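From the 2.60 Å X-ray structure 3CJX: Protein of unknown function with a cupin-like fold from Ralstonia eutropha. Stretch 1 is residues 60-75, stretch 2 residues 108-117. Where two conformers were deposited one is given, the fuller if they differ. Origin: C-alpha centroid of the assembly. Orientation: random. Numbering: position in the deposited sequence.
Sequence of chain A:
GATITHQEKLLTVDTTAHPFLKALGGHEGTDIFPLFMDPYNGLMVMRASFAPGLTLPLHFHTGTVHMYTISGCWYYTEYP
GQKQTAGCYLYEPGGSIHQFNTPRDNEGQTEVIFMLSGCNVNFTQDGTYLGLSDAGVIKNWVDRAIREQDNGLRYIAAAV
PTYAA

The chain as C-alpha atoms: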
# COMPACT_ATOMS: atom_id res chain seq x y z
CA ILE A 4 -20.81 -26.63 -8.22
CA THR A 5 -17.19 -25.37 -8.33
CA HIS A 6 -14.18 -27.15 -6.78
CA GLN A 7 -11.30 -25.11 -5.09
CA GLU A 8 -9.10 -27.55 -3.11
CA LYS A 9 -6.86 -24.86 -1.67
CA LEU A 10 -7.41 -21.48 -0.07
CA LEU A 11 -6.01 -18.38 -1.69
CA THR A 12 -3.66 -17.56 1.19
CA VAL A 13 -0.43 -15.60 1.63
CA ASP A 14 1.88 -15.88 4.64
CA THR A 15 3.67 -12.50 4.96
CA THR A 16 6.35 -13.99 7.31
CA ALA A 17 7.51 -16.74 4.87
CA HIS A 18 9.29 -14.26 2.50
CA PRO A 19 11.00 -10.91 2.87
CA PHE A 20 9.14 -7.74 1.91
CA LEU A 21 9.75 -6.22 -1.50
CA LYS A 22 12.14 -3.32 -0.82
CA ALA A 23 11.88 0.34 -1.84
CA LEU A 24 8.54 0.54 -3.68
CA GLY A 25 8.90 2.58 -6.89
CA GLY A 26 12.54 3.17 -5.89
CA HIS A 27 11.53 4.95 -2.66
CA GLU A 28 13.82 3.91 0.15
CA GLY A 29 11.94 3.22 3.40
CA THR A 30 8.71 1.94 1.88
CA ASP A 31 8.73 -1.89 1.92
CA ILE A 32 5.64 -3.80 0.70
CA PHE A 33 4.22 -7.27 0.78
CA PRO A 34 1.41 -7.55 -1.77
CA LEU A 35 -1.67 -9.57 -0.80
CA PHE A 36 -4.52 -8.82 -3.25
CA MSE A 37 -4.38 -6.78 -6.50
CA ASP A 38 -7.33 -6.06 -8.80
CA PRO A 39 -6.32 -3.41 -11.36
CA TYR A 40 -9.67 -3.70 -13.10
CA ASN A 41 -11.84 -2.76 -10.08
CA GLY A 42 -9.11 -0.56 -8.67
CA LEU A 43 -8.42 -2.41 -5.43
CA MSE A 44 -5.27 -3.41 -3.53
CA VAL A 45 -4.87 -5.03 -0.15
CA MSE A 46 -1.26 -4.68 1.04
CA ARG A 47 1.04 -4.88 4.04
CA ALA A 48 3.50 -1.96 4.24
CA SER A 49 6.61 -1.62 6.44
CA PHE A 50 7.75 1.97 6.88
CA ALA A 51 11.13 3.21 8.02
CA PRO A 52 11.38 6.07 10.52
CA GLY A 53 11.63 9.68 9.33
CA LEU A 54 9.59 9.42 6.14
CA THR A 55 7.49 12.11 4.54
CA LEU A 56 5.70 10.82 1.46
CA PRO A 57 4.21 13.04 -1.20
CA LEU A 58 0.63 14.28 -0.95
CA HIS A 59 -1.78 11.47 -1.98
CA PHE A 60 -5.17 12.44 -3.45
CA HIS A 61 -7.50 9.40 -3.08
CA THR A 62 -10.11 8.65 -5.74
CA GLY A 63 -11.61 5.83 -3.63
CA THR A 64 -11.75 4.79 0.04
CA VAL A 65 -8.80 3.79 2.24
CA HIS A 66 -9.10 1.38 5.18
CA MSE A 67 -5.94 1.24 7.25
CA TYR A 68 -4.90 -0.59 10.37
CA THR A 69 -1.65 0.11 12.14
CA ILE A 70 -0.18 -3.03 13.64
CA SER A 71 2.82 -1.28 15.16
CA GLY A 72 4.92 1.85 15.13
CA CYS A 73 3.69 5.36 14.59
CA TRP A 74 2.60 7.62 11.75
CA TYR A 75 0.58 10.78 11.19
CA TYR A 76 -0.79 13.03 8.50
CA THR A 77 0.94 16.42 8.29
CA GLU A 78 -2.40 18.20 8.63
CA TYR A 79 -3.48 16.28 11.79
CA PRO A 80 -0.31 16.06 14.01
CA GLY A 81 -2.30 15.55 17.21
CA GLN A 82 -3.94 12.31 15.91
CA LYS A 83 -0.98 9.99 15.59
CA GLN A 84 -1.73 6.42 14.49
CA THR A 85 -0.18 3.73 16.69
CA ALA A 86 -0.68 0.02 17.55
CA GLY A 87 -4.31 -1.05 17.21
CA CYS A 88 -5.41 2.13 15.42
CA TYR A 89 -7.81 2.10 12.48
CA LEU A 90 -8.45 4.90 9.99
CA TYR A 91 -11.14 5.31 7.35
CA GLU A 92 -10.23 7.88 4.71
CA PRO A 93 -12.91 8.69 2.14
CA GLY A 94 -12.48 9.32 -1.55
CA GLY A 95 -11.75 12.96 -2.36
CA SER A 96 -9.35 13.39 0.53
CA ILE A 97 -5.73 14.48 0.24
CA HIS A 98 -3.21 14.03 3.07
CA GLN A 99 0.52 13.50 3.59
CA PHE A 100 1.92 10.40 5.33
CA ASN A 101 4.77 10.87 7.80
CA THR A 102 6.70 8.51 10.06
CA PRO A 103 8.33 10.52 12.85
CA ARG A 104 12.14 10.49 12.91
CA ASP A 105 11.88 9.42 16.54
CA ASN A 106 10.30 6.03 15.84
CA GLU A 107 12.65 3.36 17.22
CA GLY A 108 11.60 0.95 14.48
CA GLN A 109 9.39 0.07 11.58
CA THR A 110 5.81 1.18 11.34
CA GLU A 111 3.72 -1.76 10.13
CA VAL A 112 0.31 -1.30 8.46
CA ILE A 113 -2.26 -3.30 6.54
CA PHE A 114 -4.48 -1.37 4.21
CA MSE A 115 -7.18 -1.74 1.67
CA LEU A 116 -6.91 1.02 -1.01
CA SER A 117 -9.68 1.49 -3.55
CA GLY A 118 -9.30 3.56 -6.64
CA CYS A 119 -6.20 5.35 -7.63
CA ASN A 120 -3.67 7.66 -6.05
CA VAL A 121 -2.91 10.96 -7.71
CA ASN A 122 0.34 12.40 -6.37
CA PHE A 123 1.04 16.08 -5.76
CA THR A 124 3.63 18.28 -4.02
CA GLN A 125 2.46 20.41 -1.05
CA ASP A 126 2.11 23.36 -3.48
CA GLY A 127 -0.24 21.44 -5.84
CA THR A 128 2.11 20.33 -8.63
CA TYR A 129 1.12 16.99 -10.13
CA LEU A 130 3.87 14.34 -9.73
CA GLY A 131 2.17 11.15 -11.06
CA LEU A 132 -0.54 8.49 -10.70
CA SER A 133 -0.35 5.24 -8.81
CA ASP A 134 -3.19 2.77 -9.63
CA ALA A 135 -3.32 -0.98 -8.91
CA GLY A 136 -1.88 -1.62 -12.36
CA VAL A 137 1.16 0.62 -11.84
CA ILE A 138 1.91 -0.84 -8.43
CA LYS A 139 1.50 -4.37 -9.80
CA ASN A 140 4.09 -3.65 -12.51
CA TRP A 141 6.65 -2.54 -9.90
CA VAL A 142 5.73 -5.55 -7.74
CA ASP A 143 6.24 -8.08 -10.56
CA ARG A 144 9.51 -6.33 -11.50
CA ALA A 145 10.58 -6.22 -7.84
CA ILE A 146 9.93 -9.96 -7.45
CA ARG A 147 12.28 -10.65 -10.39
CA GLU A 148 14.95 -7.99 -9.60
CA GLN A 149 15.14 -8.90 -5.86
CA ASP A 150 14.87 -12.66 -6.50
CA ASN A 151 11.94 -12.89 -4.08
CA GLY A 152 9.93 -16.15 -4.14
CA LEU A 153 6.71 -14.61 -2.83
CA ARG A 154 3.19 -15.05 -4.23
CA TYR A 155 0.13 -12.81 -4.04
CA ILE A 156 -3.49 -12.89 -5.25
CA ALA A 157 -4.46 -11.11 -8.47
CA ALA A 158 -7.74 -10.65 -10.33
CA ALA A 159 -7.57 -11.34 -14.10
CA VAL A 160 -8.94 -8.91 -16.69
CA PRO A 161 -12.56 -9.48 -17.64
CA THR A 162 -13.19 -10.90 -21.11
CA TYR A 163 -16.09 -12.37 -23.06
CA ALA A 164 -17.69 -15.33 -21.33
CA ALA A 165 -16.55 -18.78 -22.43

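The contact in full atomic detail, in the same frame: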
# COMPACT_ATOMS: atom_id res chain seq x y z
N PHE A 60 -3.74 12.19 -3.25
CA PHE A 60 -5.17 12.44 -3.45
C PHE A 60 -5.82 11.09 -3.73
O PHE A 60 -5.42 10.41 -4.68
CB PHE A 60 -5.42 13.39 -4.62
CG PHE A 60 -6.85 13.59 -4.94
CD1 PHE A 60 -7.58 14.55 -4.28
CD2 PHE A 60 -7.48 12.82 -5.89
CE1 PHE A 60 -8.91 14.74 -4.56
CE2 PHE A 60 -8.83 13.00 -6.17
CZ PHE A 60 -9.54 13.98 -5.51
N HIS A 61 -6.81 10.70 -2.93
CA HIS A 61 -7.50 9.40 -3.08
C HIS A 61 -8.77 9.50 -3.91
O HIS A 61 -9.62 10.33 -3.62
CB HIS A 61 -7.88 8.82 -1.72
CG HIS A 61 -6.72 8.69 -0.79
ND1 HIS A 61 -5.66 7.86 -1.05
CD2 HIS A 61 -6.43 9.32 0.38
CE1 HIS A 61 -4.77 7.96 -0.07
NE2 HIS A 61 -5.21 8.84 0.80
N THR A 62 -8.90 8.67 -4.93
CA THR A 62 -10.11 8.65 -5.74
C THR A 62 -11.14 7.65 -5.20
O THR A 62 -12.27 7.62 -5.67
CB THR A 62 -9.81 8.29 -7.20
OG1 THR A 62 -9.22 6.98 -7.26
CG2 THR A 62 -8.86 9.31 -7.85
N GLY A 63 -10.73 6.82 -4.25
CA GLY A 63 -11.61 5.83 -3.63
C GLY A 63 -11.26 5.73 -2.16
O GLY A 63 -10.33 6.43 -1.71
N THR A 64 -11.97 4.88 -1.41
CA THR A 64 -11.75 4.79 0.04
C THR A 64 -10.43 4.14 0.44
O THR A 64 -9.83 3.43 -0.35
CB THR A 64 -12.87 4.02 0.79
OG1 THR A 64 -12.86 2.65 0.40
CG2 THR A 64 -14.25 4.64 0.52
N VAL A 65 -9.98 4.43 1.65
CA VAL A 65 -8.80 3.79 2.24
C VAL A 65 -9.14 3.32 3.64
O VAL A 65 -9.61 4.10 4.47
CB VAL A 65 -7.58 4.70 2.41
CG1 VAL A 65 -6.45 3.93 3.06
CG2 VAL A 65 -7.11 5.29 1.08
N HIS A 66 -8.93 2.02 3.87
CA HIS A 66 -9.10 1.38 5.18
C HIS A 66 -7.71 0.98 5.65
O HIS A 66 -7.02 0.21 5.00
CB HIS A 66 -9.96 0.14 5.10
CG HIS A 66 -11.38 0.41 4.74
ND1 HIS A 66 -12.34 0.65 5.70
CD2 HIS A 66 -12.01 0.45 3.55
CE1 HIS A 66 -13.50 0.85 5.10
NE2 HIS A 66 -13.33 0.73 3.80
N MSE A 67 -7.29 1.51 6.78
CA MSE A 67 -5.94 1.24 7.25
C MSE A 67 -5.86 0.93 8.73
O MSE A 67 -6.44 1.63 9.55
CB MSE A 67 -5.04 2.41 6.89
CG MSE A 67 -3.66 2.36 7.48
SE MSE A 67 -2.35 3.02 6.23
CE MSE A 67 -3.47 4.42 5.41
N TYR A 68 -5.13 -0.14 9.03
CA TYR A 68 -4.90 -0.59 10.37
C TYR A 68 -3.42 -0.63 10.64
O TYR A 68 -2.65 -1.29 9.92
CB TYR A 68 -5.49 -1.99 10.57
CG TYR A 68 -5.36 -2.53 11.98
CD1 TYR A 68 -6.27 -2.17 12.97
CD2 TYR A 68 -4.35 -3.43 12.31
CE1 TYR A 68 -6.18 -2.68 14.25
CE2 TYR A 68 -4.24 -3.94 13.59
CZ TYR A 68 -5.15 -3.56 14.56
OH TYR A 68 -5.05 -4.07 15.83
N THR A 69 -3.03 0.06 11.71
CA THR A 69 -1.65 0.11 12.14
C THR A 69 -1.40 -1.00 13.13
O THR A 69 -2.00 -1.04 14.20
CB THR A 69 -1.35 1.42 12.80
OG1 THR A 69 -1.63 2.48 11.88
CG2 THR A 69 0.12 1.48 13.23
N ILE A 70 -0.51 -1.90 12.77
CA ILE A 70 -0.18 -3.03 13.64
C ILE A 70 0.81 -2.52 14.71
O ILE A 70 0.65 -2.75 15.91
CB ILE A 70 0.40 -4.20 12.80
CG1 ILE A 70 -0.62 -4.63 11.71
CG2 ILE A 70 0.85 -5.40 13.70
CD1 ILE A 70 -0.03 -5.35 10.49
N SER A 71 1.83 -1.81 14.25
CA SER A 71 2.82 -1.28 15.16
C SER A 71 3.48 -0.05 14.59
O SER A 71 3.35 0.28 13.41
CB SER A 71 3.86 -2.35 15.52
OG SER A 71 4.41 -2.94 14.37
N GLY A 72 4.18 0.65 15.47
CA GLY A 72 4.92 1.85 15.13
C GLY A 72 4.10 3.10 15.35
O GLY A 72 3.27 3.16 16.25
N CYS A 73 4.38 4.10 14.52
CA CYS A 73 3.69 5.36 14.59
C CYS A 73 3.76 6.13 13.27
O CYS A 73 4.79 6.13 12.57
CB CYS A 73 4.28 6.23 15.70
SG CYS A 73 3.61 7.92 15.70
N TRP A 74 2.64 6.77 12.92
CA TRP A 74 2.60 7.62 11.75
C TRP A 74 1.48 8.63 11.89
O TRP A 74 0.55 8.44 12.68
CB TRP A 74 2.44 6.83 10.47
CG TRP A 74 1.09 6.18 10.26
CD1 TRP A 74 0.74 4.90 10.58
CD2 TRP A 74 -0.06 6.77 9.64
NE1 TRP A 74 -0.55 4.67 10.21
CE2 TRP A 74 -1.07 5.79 9.63
CE3 TRP A 74 -0.33 8.02 9.09
CZ2 TRP A 74 -2.32 6.02 9.09
CZ3 TRP A 74 -1.59 8.26 8.55
CH2 TRP A 74 -2.57 7.27 8.56
N TYR A 75 1.58 9.72 11.14
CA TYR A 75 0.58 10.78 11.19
C TYR A 75 0.52 11.56 9.89
O TYR A 75 1.47 11.55 9.09
CB TYR A 75 0.90 11.75 12.32
CG TYR A 75 2.17 12.54 12.09
CD1 TYR A 75 3.42 12.00 12.41
CD2 TYR A 75 2.13 13.82 11.53
CE1 TYR A 75 4.58 12.71 12.18
CE2 TYR A 75 3.29 14.52 11.28
CZ TYR A 75 4.51 13.96 11.62
OH TYR A 75 5.69 14.64 11.40
N GLY A 108 11.60 1.95 15.52
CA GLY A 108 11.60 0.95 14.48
C GLY A 108 10.63 1.16 13.33
O GLY A 108 10.23 2.28 13.00
N GLN A 109 10.25 0.04 12.73
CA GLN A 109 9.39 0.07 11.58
C GLN A 109 7.98 0.30 12.02
O GLN A 109 7.58 -0.10 13.11
CB GLN A 109 9.46 -1.27 10.83
CG GLN A 109 10.81 -1.59 10.24
CD GLN A 109 11.18 -0.67 9.13
OE1 GLN A 109 12.10 0.12 9.26
NE2 GLN A 109 10.42 -0.72 8.05
N THR A 110 7.22 0.94 11.15
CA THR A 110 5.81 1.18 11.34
C THR A 110 5.17 0.20 10.38
O THR A 110 5.42 0.26 9.17
CB THR A 110 5.46 2.63 11.04
OG1 THR A 110 6.05 3.48 12.04
CG2 THR A 110 3.96 2.84 11.04
N GLU A 111 4.35 -0.70 10.91
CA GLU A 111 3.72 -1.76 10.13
C GLU A 111 2.22 -1.53 9.94
O GLU A 111 1.47 -1.43 10.93
CB GLU A 111 3.91 -3.10 10.85
CG GLU A 111 5.37 -3.52 11.09
CD GLU A 111 6.13 -3.82 9.81
OE1 GLU A 111 5.53 -3.80 8.72
OE2 GLU A 111 7.34 -4.10 9.87
N VAL A 112 1.75 -1.49 8.69
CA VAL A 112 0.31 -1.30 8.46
C VAL A 112 -0.27 -2.31 7.48
O VAL A 112 0.45 -2.94 6.71
CB VAL A 112 0.00 0.10 7.92
CG1 VAL A 112 0.59 1.18 8.83
CG2 VAL A 112 0.56 0.24 6.53
N ILE A 113 -1.57 -2.50 7.55
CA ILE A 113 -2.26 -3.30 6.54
C ILE A 113 -3.34 -2.37 6.03
O ILE A 113 -4.04 -1.74 6.80
CB ILE A 113 -2.87 -4.63 7.08
CG1 ILE A 113 -3.48 -5.41 5.91
CG2 ILE A 113 -3.93 -4.38 8.16
CD1 ILE A 113 -4.03 -6.75 6.32
N PHE A 114 -3.44 -2.23 4.72
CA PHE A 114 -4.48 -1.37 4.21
C PHE A 114 -5.16 -1.90 3.00
O PHE A 114 -4.62 -2.73 2.28
CB PHE A 114 -3.95 0.03 3.91
CG PHE A 114 -2.94 0.07 2.82
CD1 PHE A 114 -3.34 0.22 1.49
CD2 PHE A 114 -1.60 -0.01 3.11
CE1 PHE A 114 -2.40 0.25 0.47
CE2 PHE A 114 -0.65 0.04 2.11
CZ PHE A 114 -1.05 0.17 0.78
N MSE A 115 -6.37 -1.41 2.81
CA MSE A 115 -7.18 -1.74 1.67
C MSE A 115 -7.43 -0.41 0.92
O MSE A 115 -8.22 0.41 1.39
CB MSE A 115 -8.48 -2.42 2.14
CG MSE A 115 -8.31 -3.75 2.96
SE MSE A 115 -8.45 -3.85 4.97
CE MSE A 115 -7.00 -2.83 5.69
N LEU A 116 -6.77 -0.21 -0.22
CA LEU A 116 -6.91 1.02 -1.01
C LEU A 116 -7.74 0.81 -2.26
O LEU A 116 -7.38 0.02 -3.12
CB LEU A 116 -5.53 1.55 -1.44
CG LEU A 116 -5.46 2.79 -2.35
CD1 LEU A 116 -6.02 4.03 -1.70
CD2 LEU A 116 -4.03 3.04 -2.76
N SER A 117 -8.84 1.54 -2.37
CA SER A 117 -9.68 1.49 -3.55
C SER A 117 -9.39 2.70 -4.40
O SER A 117 -9.06 3.77 -3.89
CB SER A 117 -11.16 1.46 -3.21
OG SER A 117 -11.47 0.23 -2.60

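Strand 65-71 and strand 110-117 lie side by side in antiparallel register, with 152° between their N-to-C directions. The contact buries 877 Å², both sides summed. Three residues of the second strand, Thr-110, Glu-111 and Met-115, are among those most covered by the first stretch, and the interactions can be followed from them.

Met-115, a selenomethionine, pairs with His-66. The pair is closed by two backbone hydrogen bonds. His-66 N donates to Met-115 O at 3.0 Å, and Met-115 N donates to His-66 O at 2.8 Å. Both are nearly straight. The two side chains leave on the same face of the sheet, and His-66 CB lies 4.2 Å from Met-115 CB. Tyr-68 and Ile-113 form the next pair on this face. Tyr-68 N bonds to Ile-113 O at 3.0 Å, and Ile-113 N bonds to Tyr-68 O at 2.9 Å. Their side chains touch through Tyr-68 CB and Ile-113 CG2 at 3.7 Å. Beyond Met-115, Ser-117 N donates to Thr-64 O at 2.9 Å, so the ladder reaches past the start of strand 65-71.

Glu-111 sits at a beta bulge. The register shifts by one between Thr-69 and Ser-71, and Glu-111 O faces two successive amides. Ile-70 N donates to Glu-111 O at 2.7 Å. Ser-71 N also reaches Glu-111 O, at 3.4 Å, in a weak bond. In return, Glu-111 N donates to Ser-71 O at 2.9 Å. Ile-70 is the extra residue of the bulge, and its CA-to-CB bond points toward the partner strand, with Ile-70 CB 4.2 Å from Glu-111 CB. Ser-71 OG packs 3.5 Å from Glu-111 CG. The end of the Glu-111 side chain leads away, and its carboxylate is hydrogen-bonded elsewhere in the structure.

Thr-110 is buried where the first stretch turns through Gly-72. Thr-110 OG1 lies 3.0 Å from Cys-73 O and 3.7 Å from Gly-72 CA. Gly-72 has phi/psi of 93/-148°, angles at which a CB would be jammed against the preceding carbonyl O. That CB would also clash with Thr-110 OG1 and Gln-109 O. Thr-110 CG2 meets the edge of the Trp-74 ring, 3.9 Å from Trp-74 CD1.

Trp-74 continues this packing to Val-112, with Trp-74 NE1 3.9 Å from Val-112 CG1. Trp-74 NE1 also donates to Thr-69 OG1, within the first stretch, at 3.0 Å. Thr-69 and Val-112 are a non-hydrogen-bonded pair, and their side chains share a face with those of Met-67, Phe-114, Val-65 and Leu-116. Met-67, also a selenomethionine, places Met-67 SE 4.0 Å from Val-112 CG2. Met-67 CB is 4.0 Å from Phe-114 CB, and SE approaches the Phe-114 ring obliquely. Farther along, Val-65 CG2 and Leu-116 CD1 are 3.2 Å apart, shorter than a usual contact between carbons, and at 2.60 Å resolution the value should be read with caution. Leu-116 CD1 also reaches His-61, lying 3.9 Å from His-61 ND1.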